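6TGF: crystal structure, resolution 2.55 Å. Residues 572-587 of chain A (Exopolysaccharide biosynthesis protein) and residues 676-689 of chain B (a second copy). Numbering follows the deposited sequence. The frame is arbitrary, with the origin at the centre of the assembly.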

# COMPACT_ATOMS: atom_id res chain seq x y z
N GLY A 572 -40.98 30.11 28.49
CA GLY A 572 -42.12 30.09 29.43
C GLY A 572 -42.90 28.79 29.40
O GLY A 572 -44.10 28.84 29.71
N THR A 573 -42.26 27.67 29.05
CA THR A 573 -42.88 26.31 29.06
C THR A 573 -43.00 25.80 30.50
O THR A 573 -43.83 24.90 30.73
N ASP A 574 -42.21 26.36 31.43
CA ASP A 574 -42.25 26.02 32.88
C ASP A 574 -42.85 27.19 33.67
O ASP A 574 -42.76 27.17 34.91
N SER A 575 -43.45 28.17 32.98
CA SER A 575 -44.15 29.33 33.59
C SER A 575 -45.50 28.87 34.16
O SER A 575 -45.85 29.32 35.27
N GLU A 576 -46.20 28.01 33.43
CA GLU A 576 -47.53 27.44 33.81
C GLU A 576 -47.45 25.92 33.76
O GLU A 576 -46.66 25.35 33.01
N PRO A 577 -48.28 25.20 34.56
CA PRO A 577 -48.40 23.75 34.44
C PRO A 577 -49.21 23.36 33.20
O PRO A 577 -50.16 24.06 32.88
N LEU A 578 -48.81 22.28 32.52
CA LEU A 578 -49.48 21.77 31.29
C LEU A 578 -50.88 21.27 31.64
O LEU A 578 -50.99 20.39 32.52
N MET A 579 -51.91 21.83 30.99
CA MET A 579 -53.34 21.46 31.15
C MET A 579 -53.86 20.90 29.82
O MET A 579 -54.54 19.85 29.84
N ASN A 580 -53.56 21.59 28.71
CA ASN A 580 -53.81 21.13 27.32
C ASN A 580 -52.60 20.31 26.86
O ASN A 580 -51.57 20.92 26.52
N LEU A 581 -52.72 18.98 26.86
CA LEU A 581 -51.61 18.04 26.52
C LEU A 581 -51.24 18.18 25.04
O LEU A 581 -50.06 17.97 24.71
N ILE A 582 -52.21 18.54 24.18
CA ILE A 582 -52.02 18.70 22.71
C ILE A 582 -51.46 20.10 22.42
O ILE A 582 -50.30 20.19 21.97
N ASP A 583 -52.26 21.14 22.67
CA ASP A 583 -52.00 22.54 22.23
C ASP A 583 -51.37 23.37 23.36
O ASP A 583 -51.41 24.61 23.27
N GLY A 584 -50.79 22.72 24.38
CA GLY A 584 -50.24 23.39 25.57
C GLY A 584 -48.89 24.03 25.30
O GLY A 584 -48.58 24.30 24.13
N ARG A 585 -48.13 24.27 26.37
CA ARG A 585 -46.77 24.88 26.35
C ARG A 585 -45.77 23.88 26.94
O ARG A 585 -45.20 24.17 28.01
N ASN A 586 -45.56 22.75 26.26
CA ASN A 586 -44.59 21.70 26.70
C ASN A 586 -43.36 21.75 25.79
O ASN A 586 -43.52 22.03 24.58
N THR A 587 -42.18 21.50 26.37
CA THR A 587 -40.91 21.23 25.65
C THR A 587 -40.87 19.74 25.32
O THR A 587 -41.29 18.93 26.18
N ALA B 676 -36.73 20.52 35.90
CA ALA B 676 -37.45 20.12 34.67
C ALA B 676 -38.83 19.58 35.04
O ALA B 676 -38.94 18.65 35.83
N PRO B 677 -39.93 20.17 34.51
CA PRO B 677 -41.29 19.69 34.81
C PRO B 677 -41.51 18.24 34.36
O PRO B 677 -41.13 17.90 33.25
N GLN B 678 -42.13 17.43 35.22
CA GLN B 678 -42.50 16.02 34.95
C GLN B 678 -43.79 16.00 34.12
O GLN B 678 -44.85 16.30 34.69
N ARG B 679 -43.69 15.67 32.83
CA ARG B 679 -44.83 15.66 31.88
C ARG B 679 -44.63 14.56 30.83
O ARG B 679 -43.46 14.27 30.50
N PHE B 680 -45.73 14.00 30.32
CA PHE B 680 -45.79 13.26 29.04
C PHE B 680 -47.04 13.72 28.28
O PHE B 680 -47.86 14.48 28.84
N SER B 681 -47.17 13.29 27.02
CA SER B 681 -48.21 13.76 26.07
C SER B 681 -48.23 12.85 24.84
O SER B 681 -47.42 13.09 23.92
N LEU B 682 -49.11 11.84 24.84
CA LEU B 682 -49.35 10.91 23.70
C LEU B 682 -50.73 11.22 23.11
O LEU B 682 -51.73 10.99 23.81
N HIS B 683 -50.77 11.73 21.87
CA HIS B 683 -52.02 12.19 21.19
C HIS B 683 -51.93 11.95 19.68
O HIS B 683 -50.96 11.31 19.23
N ASN B 684 -52.94 12.43 18.94
CA ASN B 684 -53.00 12.38 17.45
C ASN B 684 -53.32 13.78 16.89
O ASN B 684 -53.58 13.87 15.68
N GLY B 685 -53.31 14.82 17.74
CA GLY B 685 -53.58 16.22 17.35
C GLY B 685 -55.01 16.63 17.65
O GLY B 685 -55.30 17.84 17.55
N LYS B 686 -55.87 15.67 18.01
CA LYS B 686 -57.31 15.87 18.30
C LYS B 686 -57.62 15.40 19.73
O LYS B 686 -58.14 16.21 20.53
N ALA B 687 -57.31 14.13 20.03
CA ALA B 687 -57.54 13.47 21.34
C ALA B 687 -56.25 12.78 21.79
O ALA B 687 -55.35 12.58 20.95
N GLY B 688 -56.16 12.42 23.08
CA GLY B 688 -55.02 11.67 23.64
C GLY B 688 -54.98 11.71 25.16
O GLY B 688 -56.02 12.01 25.78
N VAL B 689 -53.80 11.42 25.72
CA VAL B 689 -53.56 11.25 27.18
C VAL B 689 -52.22 11.91 27.53
O VAL B 689 -51.36 12.01 26.62

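Arg B679 carries most of the polar load. Its CA-to-CB bond points toward chain A, and an extended chain (chi1 m, then t, t and chi4 near 180°) delivers the guanidinium to backbone carbonyls of a segment without regular helix or strand. Arg B679 NH1 and NH2 both lie 2.8 Å from Thr A573 O, with N-H...O angles of 141° and 144°, so one acceptor takes a forked pair near the guanidinium plane. Arg B679 NH1 adds a weak bond to Arg A585 O (3.2 Å, 126°). Glu A576 O approaches Arg B679 NH2 to 3.1 Å, but the angle is too poor for a hydrogen bond. NE is satisfied elsewhere in the structure; Leu A578 CB (chi1 t) covers one guanidinium face, 3.9 Å from Arg B679 NE.

The second polar anchor is Ser B681, chi1 t, whose OG donates to Leu A581 O at 2.7 Å. Leu A581 O also accepts a weak bond from Asn A586 ND2 (3.4 Å, 139°).

Leu A581 and Ile A582 supply most of the apolar packing. Leu A581 (chi1 p) places CD1 3.7 Å from His B683 CB and CD2 3.7 Å from Val B689 C. Ile A582 (m, t) sets CG1 over the His B683 ring face, 4.2 Å from its centroid and 27° off the normal, while its CD1 reaches Lys B686 O at 3.2 Å.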

# COMPACT_ATOMS: atom_id res chain seq x y z
CB THR A 573 -42.10 25.32 28.19
OG1 THR A 573 -40.75 25.28 28.64
CG2 THR A 573 -42.15 25.66 26.72
CB ASP A 574 -40.86 25.62 33.39
CG ASP A 574 -39.80 26.70 33.24
OD1 ASP A 574 -40.01 27.63 32.43
OD2 ASP A 574 -38.76 26.59 33.93
CB SER A 575 -44.33 30.45 32.60
OG SER A 575 -45.27 30.10 31.59
CB GLU A 576 -48.62 27.96 32.87
CG GLU A 576 -48.46 27.50 31.44
CD GLU A 576 -49.39 28.15 30.43
OE1 GLU A 576 -49.76 27.48 29.45
OE2 GLU A 576 -49.74 29.33 30.62
CB PRO A 577 -49.11 23.33 35.74
CG PRO A 577 -49.92 24.56 36.13
CD PRO A 577 -49.13 25.75 35.63
CB LEU A 578 -48.63 20.65 30.67
CG LEU A 578 -49.14 20.11 29.34
CD1 LEU A 578 -48.76 21.04 28.19
CD2 LEU A 578 -48.61 18.71 29.08
CB MET A 579 -54.18 22.67 31.57
CG MET A 579 -53.65 23.37 32.80
SD MET A 579 -53.74 22.34 34.29
CE MET A 579 -55.42 22.67 34.80
CB ASN A 580 -54.08 22.29 26.37
CG ASN A 580 -55.32 23.07 26.75
OD1 ASN A 580 -55.44 23.55 27.88
ND2 ASN A 580 -56.24 23.22 25.81
CB LEU A 581 -52.03 16.61 26.87
CG LEU A 581 -53.17 16.01 26.05
CD1 LEU A 581 -52.64 15.22 24.87
CD2 LEU A 581 -54.05 15.12 26.92
CB ILE A 582 -53.32 18.43 21.93
CG1 ILE A 582 -53.86 17.02 22.23
CG2 ILE A 582 -53.13 18.67 20.44
CD1 ILE A 582 -55.06 16.61 21.40
CB ASP A 583 -53.29 23.21 21.74
CG ASP A 583 -53.92 22.53 20.54
OD1 ASP A 583 -53.17 22.22 19.59
OD2 ASP A 583 -55.15 22.32 20.56
CB ARG A 585 -46.77 26.20 27.13
CG ARG A 585 -46.86 27.45 26.26
CD ARG A 585 -46.59 28.71 27.07
NE ARG A 585 -47.81 29.28 27.61
CZ ARG A 585 -48.24 30.52 27.42
NH1 ARG A 585 -47.53 31.38 26.70
NH2 ARG A 585 -49.38 30.92 27.96
CB ASN A 586 -45.21 20.30 26.77
CG ASN A 586 -46.07 19.94 25.58
OD1 ASN A 586 -45.78 20.35 24.45
ND2 ASN A 586 -47.13 19.18 25.81
CB THR A 587 -39.70 21.69 26.47
OG1 THR A 587 -39.87 23.09 26.74
CG2 THR A 587 -38.39 21.45 25.77
CB ALA B 676 -36.65 19.08 33.91
CB PRO B 677 -42.21 20.63 34.01
CG PRO B 677 -41.36 21.84 33.70
CD PRO B 677 -39.94 21.33 33.61
CB GLN B 678 -42.68 15.24 36.25
CG GLN B 678 -41.45 15.25 37.15
CD GLN B 678 -41.69 14.62 38.49
OE1 GLN B 678 -41.27 15.14 39.53
NE2 GLN B 678 -42.37 13.49 38.49
CB ARG B 679 -44.96 17.00 31.14
CG ARG B 679 -45.08 18.22 32.04
CD ARG B 679 -44.85 19.49 31.24
NE ARG B 679 -44.94 20.69 32.06
CZ ARG B 679 -44.69 21.92 31.63
NH1 ARG B 679 -44.34 22.13 30.37
NH2 ARG B 679 -44.80 22.95 32.45
CB PHE B 680 -45.70 11.75 29.26
CG PHE B 680 -47.00 11.04 29.57
CD1 PHE B 680 -47.80 10.54 28.56
CD2 PHE B 680 -47.38 10.82 30.89
CE1 PHE B 680 -48.98 9.87 28.85
CE2 PHE B 680 -48.56 10.15 31.18
CZ PHE B 680 -49.36 9.67 30.16
CB SER B 681 -47.98 15.20 25.71
OG SER B 681 -48.73 15.57 24.56
CB LEU B 682 -49.25 9.47 24.21
CG LEU B 682 -49.46 8.38 23.17
CD1 LEU B 682 -48.43 8.46 22.05
CD2 LEU B 682 -49.42 7.00 23.82
CB HIS B 683 -52.28 13.66 21.53
CG HIS B 683 -51.21 14.60 21.07
ND1 HIS B 683 -51.14 15.06 19.77
CD2 HIS B 683 -50.18 15.17 21.72
CE1 HIS B 683 -50.11 15.87 19.64
NE2 HIS B 683 -49.51 15.95 20.83
CB ASN B 684 -54.02 11.35 16.97
CG ASN B 684 -55.45 11.72 17.30
OD1 ASN B 684 -55.70 12.53 18.19
ND2 ASN B 684 -56.40 11.12 16.60
CB LYS B 686 -58.17 15.11 17.29
CG LYS B 686 -58.20 15.70 15.89
CD LYS B 686 -59.00 14.86 14.91
CE LYS B 686 -59.66 15.68 13.82
NZ LYS B 686 -58.68 16.43 13.00
CB ALA B 687 -58.67 12.49 21.22
CB VAL B 689 -53.60 9.76 27.58
CG1 VAL B 689 -52.61 8.93 26.79
CG2 VAL B 689 -53.40 9.55 29.07